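Local coordinates for aminoglycoside N(3)-acetyltransferase (Streptomyces griseus, PDB 7LAP), which probably transfers an acetyl group to the 3-amino group of aminoglycoside antibiotics, the reaction by which this family of N-acetyltransferases confers resistance, at residues L15-G20 with V263-S268; D63-V68 with G73-T78; P85-T90 with H136-L141. All coordinates share one frame; numbering follows the deposited sequence. Where two conformers were deposited one is given.

Interaction 1: residues L15-G20 with V263-S268; sequences LRRSDG and VGAARS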
loop_
_atom_site.group_PDB
_atom_site.type_symbol
_atom_site.label_atom_id
_atom_site.label_comp_id
_atom_site.label_asym_id
_atom_site.label_seq_id
_atom_site.Cartn_x
_atom_site.Cartn_y
_atom_site.Cartn_z
ATOM N N LEU B 15 1.861 -1.477 -21.310
ATOM C CA LEU B 15 2.132 -2.503 -22.319
ATOM C C LEU B 15 2.881 -1.909 -23.512
ATOM O O LEU B 15 3.879 -2.468 -23.971
ATOM C CB LEU B 15 0.823 -3.142 -22.773
ATOM C CG LEU B 15 0.174 -4.113 -21.769
ATOM C CD1 LEU B 15 -1.267 -4.399 -22.194
ATOM C CD2 LEU B 15 0.998 -5.389 -21.639
ATOM N N ARG B 16 2.444 -0.740 -23.974
ATOM C CA ARG B 16 3.120 -0.081 -25.086
ATOM C C ARG B 16 4.562 0.220 -24.727
ATOM O O ARG B 16 5.470 -0.058 -25.514
ATOM C CB ARG B 16 2.372 1.198 -25.478
ATOM C CG ARG B 16 2.958 1.905 -26.686
ATOM C CD ARG B 16 2.267 3.254 -26.935
ATOM N NE ARG B 16 0.830 3.103 -27.187
ATOM C CZ ARG B 16 -0.131 3.686 -26.466
ATOM N NH1 ARG B 16 0.177 4.457 -25.420
ATOM N NH2 ARG B 16 -1.409 3.489 -26.787
ATOM N N ARG B 17 4.791 0.711 -23.500
ATOM C CA ARG B 17 6.116 1.147 -23.084
ATOM C C ARG B 17 7.130 0.007 -23.131
ATOM O O ARG B 17 8.276 0.203 -23.550
ATOM C CB ARG B 17 6.045 1.718 -21.666
ATOM C CG ARG B 17 7.383 2.023 -21.084
ATOM C CD ARG B 17 7.307 2.749 -19.729
ATOM N NE ARG B 17 8.660 3.030 -19.236
ATOM C CZ ARG B 17 9.343 4.151 -19.520
ATOM N NH1 ARG B 17 8.806 5.104 -20.270
ATOM N NH2 ARG B 17 10.569 4.327 -19.042
ATOM N N SER B 18 6.754 -1.177 -22.657
ATOM C CA SER B 18 7.672 -2.312 -22.668
ATOM C C SER B 18 7.464 -3.252 -23.855
ATOM O O SER B 18 8.084 -4.321 -23.894
ATOM C CB SER B 18 7.558 -3.098 -21.358
ATOM O OG SER B 18 6.223 -3.368 -21.016
ATOM N N ASP B 19 6.609 -2.887 -24.804
ATOM C CA ASP B 19 6.253 -3.760 -25.933
ATOM C C ASP B 19 5.769 -5.132 -25.460
ATOM O O ASP B 19 6.159 -6.177 -25.981
ATOM C CB ASP B 19 7.422 -3.909 -26.903
ATOM C CG ASP B 19 6.956 -4.305 -28.290
ATOM O OD1 ASP B 19 5.919 -3.762 -28.766
ATOM O OD2 ASP B 19 7.623 -5.164 -28.895
ATOM N N GLY B 20 4.896 -5.123 -24.466
ATOM C CA GLY B 20 4.294 -6.336 -23.998
ATOM C C GLY B 20 4.667 -6.575 -22.558
ATOM O O GLY B 20 5.491 -5.848 -21.985
ATOM N N VAL B 263 16.328 -2.412 -17.474
ATOM C CA VAL B 263 15.601 -3.536 -16.899
ATOM C C VAL B 263 14.164 -3.331 -17.333
ATOM O O VAL B 263 13.515 -2.365 -16.900
ATOM C CB VAL B 263 15.730 -3.602 -15.379
ATOM C CG1 VAL B 263 14.889 -4.803 -14.774
ATOM C CG2 VAL B 263 17.193 -3.764 -14.983
ATOM N N GLY B 264 13.687 -4.180 -18.244
ATOM C CA GLY B 264 12.452 -3.824 -18.948
ATOM C C GLY B 264 12.686 -2.533 -19.707
ATOM O O GLY B 264 13.750 -2.346 -20.296
ATOM N N ALA B 265 11.740 -1.581 -19.636
ATOM C CA ALA B 265 12.000 -0.267 -20.221
ATOM C C ALA B 265 12.599 0.748 -19.226
ATOM O O ALA B 265 12.621 1.945 -19.515
ATOM C CB ALA B 265 10.715 0.297 -20.826
ATOM N N ALA B 266 13.053 0.310 -18.062
ATOM C CA ALA B 266 13.483 1.214 -16.990
ATOM C C ALA B 266 14.987 1.435 -17.092
ATOM O O ALA B 266 15.765 0.467 -17.039
ATOM C CB ALA B 266 13.157 0.634 -15.610
ATOM N N ARG B 267 15.380 2.689 -17.280
ATOM C CA ARG B 267 16.777 3.073 -17.136
ATOM C C ARG B 267 17.245 2.742 -15.728
ATOM O O ARG B 267 16.653 3.215 -14.750
ATOM C CB ARG B 267 16.936 4.570 -17.419
ATOM C CG ARG B 267 18.382 5.021 -17.627
ATOM C CD ARG B 267 18.396 6.451 -18.133
ATOM N NE ARG B 267 17.803 6.581 -19.465
ATOM C CZ ARG B 267 18.484 6.410 -20.590
ATOM N NH1 ARG B 267 19.769 6.103 -20.522
ATOM N NH2 ARG B 267 17.894 6.550 -21.778
ATOM N N SER B 268 18.293 1.907 -15.622
ATOM C CA SER B 268 18.709 1.347 -14.339
ATOM C C SER B 268 20.197 1.551 -14.121
ATOM O O SER B 268 20.968 1.616 -15.079
ATOM C CB SER B 268 18.353 -0.129 -14.261
ATOM O OG SER B 268 16.930 -0.210 -14.365
#
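Arg17 and Ala265 carry most of this contact, the long side chain reaching across the small one. Ala265 turns its CB toward the last turn of helix 7-18, where that methyl lies 3.7 Å from Arg17 O and 3.8 Å from Arg17 CG. It therefore rests against both the helix backbone and the start of the arginine chain. With CG anti to the backbone N (chi1 172°) and the chain extended as far as NE, Arg17 runs past the methyl and brings its guanidinium group over to the far segment, where NH2 stands 3.2 Å from Ala265 O. The firmer hold on this group is the hydrogen bond from Arg17 NE to Ala50 O. Ser18 backs the same methyl more distantly, its CA being 4.4 Å from Ala265 CB.

Both segments bend sharply here. The helix finishes in a Schellman motif: Gly20 N bonds back to Leu15 O at 2.9 Å, and Asp19 takes up positive phi. On the other side, Val263 to Ala266 form a type II' turn, with Gly264 at the positive-phi corner and Ala265 next to it, so the methyl is presented at the tip of a beta hairpin.

That hairpin joins strands 259-263 and 266-272 at one edge of the mixed sheet. Helix 24-34 holds it through Asp30, which accepts from Gly264 N, while helix 48-51 meets it through a backbone bond between Ile51 and Ala265. On the helix 7-18 side, Leu15 packs on Trp92 of the second subunit.

Interaction 2: residues D63-V68 with G73-T78; sequences DALLDV and GTLLVT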
loop_
_atom_site.group_PDB
_atom_site.type_symbol
_atom_site.label_atom_id
_atom_site.label_comp_id
_atom_site.label_asym_id
_atom_site.label_seq_id
_atom_site.Cartn_x
_atom_site.Cartn_y
_atom_site.Cartn_z
ATOM N N ASP B 63 10.769 -11.389 -6.747
ATOM C CA ASP B 63 11.202 -12.751 -7.034
ATOM C C ASP B 63 12.298 -12.813 -8.096
ATOM O O ASP B 63 13.166 -13.694 -8.032
ATOM C CB ASP B 63 9.992 -13.577 -7.425
ATOM C CG ASP B 63 9.165 -14.016 -6.171
ATOM O OD1 ASP B 63 9.779 -14.407 -5.141
ATOM O OD2 ASP B 63 7.922 -13.962 -6.215
ATOM N N ALA B 64 12.303 -11.883 -9.057
ATOM C CA ALA B 64 13.418 -11.817 -9.999
ATOM C C ALA B 64 14.719 -11.445 -9.283
ATOM O O ALA B 64 15.782 -12.010 -9.570
ATOM C CB ALA B 64 13.105 -10.808 -11.123
ATOM N N LEU B 65 14.659 -10.467 -8.384
ATOM C CA LEU B 65 15.839 -10.095 -7.609
ATOM C C LEU B 65 16.351 -11.277 -6.782
ATOM O O LEU B 65 17.561 -11.492 -6.687
ATOM C CB LEU B 65 15.517 -8.903 -6.694
ATOM C CG LEU B 65 15.397 -7.568 -7.436
ATOM C CD1 LEU B 65 14.655 -6.488 -6.612
ATOM C CD2 LEU B 65 16.801 -7.058 -7.844
ATOM N N LEU B 66 15.438 -12.030 -6.146
ATOM C CA LEU B 66 15.823 -13.219 -5.393
ATOM C C LEU B 66 16.410 -14.289 -6.298
ATOM O O LEU B 66 17.302 -15.038 -5.872
ATOM C CB LEU B 66 14.611 -13.781 -4.643
ATOM C CG LEU B 66 14.092 -12.837 -3.541
ATOM C CD1 LEU B 66 12.773 -13.341 -2.957
ATOM C CD2 LEU B 66 15.140 -12.656 -2.427
ATOM N N ASP B 67 15.887 -14.412 -7.521
ATOM C CA ASP B 67 16.468 -15.359 -8.467
ATOM C C ASP B 67 17.927 -15.025 -8.751
ATOM O O ASP B 67 18.755 -15.928 -8.881
ATOM C CB ASP B 67 15.687 -15.371 -9.779
ATOM C CG ASP B 67 14.256 -15.953 -9.634
ATOM O OD1 ASP B 67 13.942 -16.633 -8.641
ATOM O OD2 ASP B 67 13.416 -15.691 -10.527
ATOM N N VAL B 68 18.257 -13.733 -8.888
ATOM C CA VAL B 68 19.621 -13.376 -9.257
ATOM C C VAL B 68 20.559 -13.549 -8.065
ATOM O O VAL B 68 21.607 -14.196 -8.178
ATOM C CB VAL B 68 19.701 -11.940 -9.827
ATOM C CG1 VAL B 68 21.152 -11.589 -10.100
ATOM C CG2 VAL B 68 18.947 -11.835 -11.130
ATOM N N GLY B 73 22.100 -14.335 -0.934
ATOM C CA GLY B 73 22.046 -12.893 -1.080
ATOM C C GLY B 73 20.924 -12.264 -0.268
ATOM O O GLY B 73 20.135 -12.935 0.392
ATOM N N THR B 74 20.844 -10.936 -0.349
ATOM C CA THR B 74 19.918 -10.184 0.480
ATOM C C THR B 74 19.433 -8.975 -0.304
ATOM O O THR B 74 20.221 -8.351 -1.013
ATOM C CB THR B 74 20.585 -9.719 1.781
ATOM O OG1 THR B 74 21.184 -10.841 2.435
ATOM C CG2 THR B 74 19.553 -9.091 2.751
ATOM N N LEU B 75 18.149 -8.639 -0.155
ATOM C CA LEU B 75 17.560 -7.427 -0.725
ATOM C C LEU B 75 17.264 -6.446 0.397
ATOM O O LEU B 75 16.857 -6.851 1.479
ATOM C CB LEU B 75 16.242 -7.716 -1.472
ATOM C CG LEU B 75 16.219 -8.906 -2.426
ATOM C CD1 LEU B 75 14.844 -8.988 -3.111
ATOM C CD2 LEU B 75 17.354 -8.767 -3.441
ATOM N N LEU B 76 17.427 -5.162 0.144
ATOM C CA LEU B 76 17.158 -4.096 1.085
ATOM C C LEU B 76 16.381 -2.943 0.474
ATOM O O LEU B 76 16.600 -2.615 -0.657
ATOM C CB LEU B 76 18.460 -3.475 1.528
ATOM C CG LEU B 76 19.135 -3.766 2.834
ATOM C CD1 LEU B 76 20.016 -4.952 2.550
ATOM C CD2 LEU B 76 19.984 -2.610 3.283
ATOM N N VAL B 77 15.511 -2.307 1.236
ATOM C CA VAL B 77 14.778 -1.141 0.751
ATOM C C VAL B 77 14.711 -0.109 1.861
ATOM O O VAL B 77 14.945 -0.409 3.030
ATOM C CB VAL B 77 13.336 -1.463 0.298
ATOM C CG1 VAL B 77 13.331 -2.432 -0.941
ATOM C CG2 VAL B 77 12.572 -2.045 1.451
ATOM N N THR B 78 14.367 1.116 1.493
ATOM C CA THR B 78 14.125 2.141 2.488
ATOM C C THR B 78 12.615 2.254 2.646
ATOM O O THR B 78 11.896 2.312 1.645
ATOM C CB THR B 78 14.792 3.462 2.100
ATOM O OG1 THR B 78 14.422 4.465 3.040
ATOM C CG2 THR B 78 14.341 3.971 0.717
#
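The 2.9 Å backbone bond from Asp67 N to Asp63 O closes the helical turn that sets Leu65 and Leu66 against Leu75, and the contact itself is wholly apolar. Leu75 points from its strand toward the helix and divides its two branches between the leucines. Its CD1 sits in the angle between them, 3.6 Å from Leu65 CB and 3.7 Å from Leu66 CD2. Its CD2 turns to Leu65 alone, 3.7 Å from the same CB, so Leu65 is met at the root of its side chain, whereas Leu66 is met at one end. Leu66 lies at a slant to Leu75; with CG beside the backbone N (chi1 -66°), and so anti to the carbonyl carbon, its CD2 reaches the strand although the side chain does not set out toward it.

Helix 58-69 here leads into strand 74-78, which lies parallel to its neighbour 41-46 in the mixed sheet. Strand, helix and strand thus make a beta-alpha-beta crossover, and Leu75 is where the returning strand meets the helix that covers it. Leu65 also packs on Phe44 of strand 41-46 and on Leu31 of helix 24-34, while Leu66 leans on Leu144 of strand 141-145. The helix's acidic residues have charged partners: Asp63 forms a salt bridge with Arg128, and Asp67 one with Arg24.

Interaction 3: residues P85-T90 with H136-L141; sequences PPYDFT and HPDVSL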
loop_
_atom_site.group_PDB
_atom_site.type_symbol
_atom_site.label_atom_id
_atom_site.label_comp_id
_atom_site.label_asym_id
_atom_site.label_seq_id
_atom_site.Cartn_x
_atom_site.Cartn_y
_atom_site.Cartn_z
ATOM N N PRO B 85 3.956 11.341 13.198
ATOM C CA PRO B 85 3.633 12.729 13.489
ATOM C C PRO B 85 4.629 13.634 12.791
ATOM O O PRO B 85 5.809 13.282 12.662
ATOM C CB PRO B 85 3.760 12.822 15.022
ATOM C CG PRO B 85 4.750 11.771 15.375
ATOM C CD PRO B 85 4.449 10.632 14.399
ATOM N N PRO B 86 4.191 14.778 12.278
ATOM C CA PRO B 86 5.130 15.683 11.601
ATOM C C PRO B 86 6.213 16.170 12.560
ATOM O O PRO B 86 5.991 16.276 13.765
ATOM C CB PRO B 86 4.236 16.837 11.133
ATOM C CG PRO B 86 3.059 16.819 12.096
ATOM C CD PRO B 86 2.846 15.358 12.425
ATOM N N TYR B 87 7.410 16.436 12.008
ATOM C CA TYR B 87 8.517 16.934 12.825
ATOM C C TYR B 87 8.106 18.162 13.616
ATOM O O TYR B 87 8.456 18.302 14.792
ATOM C CB TYR B 87 9.712 17.302 11.953
ATOM C CG TYR B 87 10.551 16.156 11.450
ATOM C CD1 TYR B 87 10.216 14.834 11.714
ATOM C CD2 TYR B 87 11.688 16.409 10.688
ATOM C CE1 TYR B 87 11.003 13.789 11.232
ATOM C CE2 TYR B 87 12.470 15.387 10.199
ATOM C CZ TYR B 87 12.130 14.077 10.470
ATOM O OH TYR B 87 12.941 13.076 9.970
ATOM N N ASP B 88 7.355 19.054 12.973
ATOM C CA ASP B 88 6.991 20.365 13.483
ATOM C C ASP B 88 5.651 20.380 14.200
ATOM O O ASP B 88 5.059 21.455 14.345
ATOM C CB ASP B 88 6.927 21.361 12.327
ATOM C CG ASP B 88 5.941 20.924 11.247
ATOM O OD1 ASP B 88 6.204 19.909 10.557
ATOM O OD2 ASP B 88 4.882 21.576 11.111
ATOM N N PHE B 89 5.138 19.223 14.636
ATOM C CA PHE B 89 3.788 19.215 15.201
ATOM C C PHE B 89 3.699 19.994 16.504
ATOM O O PHE B 89 2.602 20.126 17.054
ATOM C CB PHE B 89 3.286 17.779 15.413
ATOM C CG PHE B 89 3.809 17.123 16.661
ATOM C CD1 PHE B 89 4.996 16.404 16.631
ATOM C CD2 PHE B 89 3.103 17.204 17.855
ATOM C CE1 PHE B 89 5.483 15.795 17.769
ATOM C CE2 PHE B 89 3.577 16.604 18.996
ATOM C CZ PHE B 89 4.771 15.895 18.958
ATOM N N THR B 90 4.827 20.489 17.010
ATOM C CA THR B 90 4.879 21.370 18.164
ATOM C C THR B 90 4.750 22.845 17.774
ATOM O O THR B 90 5.098 23.728 18.566
ATOM C CB THR B 90 6.173 21.114 18.941
ATOM O OG1 THR B 90 7.287 21.123 18.036
ATOM C CG2 THR B 90 6.108 19.753 19.634
ATOM N N HIS B 136 13.635 1.752 13.494
ATOM C CA HIS B 136 13.628 3.205 13.595
ATOM C C HIS B 136 12.299 3.773 13.103
ATOM O O HIS B 136 11.840 3.386 12.033
ATOM C CB HIS B 136 14.764 3.820 12.781
ATOM C CG HIS B 136 15.165 5.164 13.292
ATOM N ND1 HIS B 136 14.477 6.319 12.973
ATOM C CD2 HIS B 136 16.123 5.524 14.176
ATOM C CE1 HIS B 136 15.020 7.336 13.620
ATOM N NE2 HIS B 136 16.026 6.881 14.349
ATOM N N PRO B 137 11.683 4.712 13.838
ATOM C CA PRO B 137 10.375 5.248 13.416
ATOM C C PRO B 137 10.450 6.227 12.286
ATOM O O PRO B 137 9.435 6.443 11.618
ATOM C CB PRO B 137 9.861 5.972 14.669
ATOM C CG PRO B 137 11.154 6.372 15.421
ATOM C CD PRO B 137 12.085 5.187 15.180
ATOM N N ASP B 138 11.592 6.860 12.066
ATOM C CA ASP B 138 11.683 7.827 10.995
ATOM C C ASP B 138 12.331 7.285 9.725
ATOM O O ASP B 138 11.893 7.634 8.624
ATOM C CB ASP B 138 12.447 9.056 11.470
ATOM C CG ASP B 138 12.277 10.206 10.527
ATOM O OD1 ASP B 138 11.120 10.586 10.277
ATOM O OD2 ASP B 138 13.284 10.727 10.033
ATOM N N VAL B 139 13.368 6.447 9.827
ATOM C CA VAL B 139 14.112 6.050 8.636
ATOM C C VAL B 139 14.354 4.547 8.618
ATOM O O VAL B 139 15.432 4.090 8.216
ATOM C CB VAL B 139 15.438 6.825 8.523
ATOM C CG1 VAL B 139 15.151 8.306 8.196
ATOM C CG2 VAL B 139 16.281 6.683 9.821
ATOM N N SER B 140 13.336 3.776 9.006
ATOM C CA SER B 140 13.449 2.326 9.006
ATOM C C SER B 140 13.778 1.817 7.607
ATOM O O SER B 140 13.408 2.410 6.599
ATOM C CB SER B 140 12.165 1.661 9.498
ATOM O OG SER B 140 11.062 2.003 8.662
ATOM N N LEU B 141 14.507 0.716 7.555
ATOM C CA LEU B 141 14.696 -0.007 6.314
ATOM C C LEU B 141 13.979 -1.335 6.451
ATOM O O LEU B 141 13.494 -1.688 7.521
ATOM C CB LEU B 141 16.184 -0.239 6.026
ATOM C CG LEU B 141 17.146 0.941 6.103
ATOM C CD1 LEU B 141 18.466 0.526 5.489
ATOM C CD2 LEU B 141 16.558 2.009 5.269
#
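Tyr87 and Asp138 reach for each other from opposite directions and meet through a hydrogen bond from Tyr87 OH to Asp138 OD2. The modelled length of 2.4 Å is very short, and its exact value is doubtful. The carboxylate stands at the edge of the phenol, its CG in the ring plane, with OD1 3.3 Å from Tyr87 CE1; the two planes are turned 47° apart. Asp138 has CG anti to its own backbone N (chi1 -166°), which throws the carboxylate out toward the tyrosine, and its OD1 takes a further hydrogen bond from Gln209.

This bridge is narrow: two partly exposed side chains at the surface, burying 84 Å² in all. Behind Asp138 the chain is much more compact. It folds back on His136, whose ND1 accepts Asp138 N at 3.1 Å and, weakly, Val139 N at 3.3 Å. Val139 CG2 lies over one face of the imidazole and Pro137 CD over the opposite face, each offset toward the rim. The buried histidine probably helps fix the backbone from which the carboxylate projects.

Both segments are loops, one leading to helix 94-103 and the other to strand 141-145. They come together beside the two-stranded sheet of 204-213 and 216-225, where Tyr87 stacks on Tyr207, His136 meets Phe222, and Phe89 meets Trp219 and packs on Val100 and Arg101 of helix 94-103.

How the interactions relate
Interaction 2 is the buried one of the three, a leucine cluster between a helix and an inner strand of the mixed sheet. Interactions 1 and 3 are surface contacts on opposite sides of the chain's centre, about 35 Å apart between centres. Interaction 1 reaches the same sheet as interaction 2, but at its margin, and mixes a methyl group with an arginine chain; interaction 3 joins loops through a single polar bridge. Interactions 2 and 3 touch, because residues 136-141 run into the strand beside 73-78: Leu141 CB lies 3.2 Å from Val77 O. Along the chain, interaction 1 closes a long loop that encloses the other two in series.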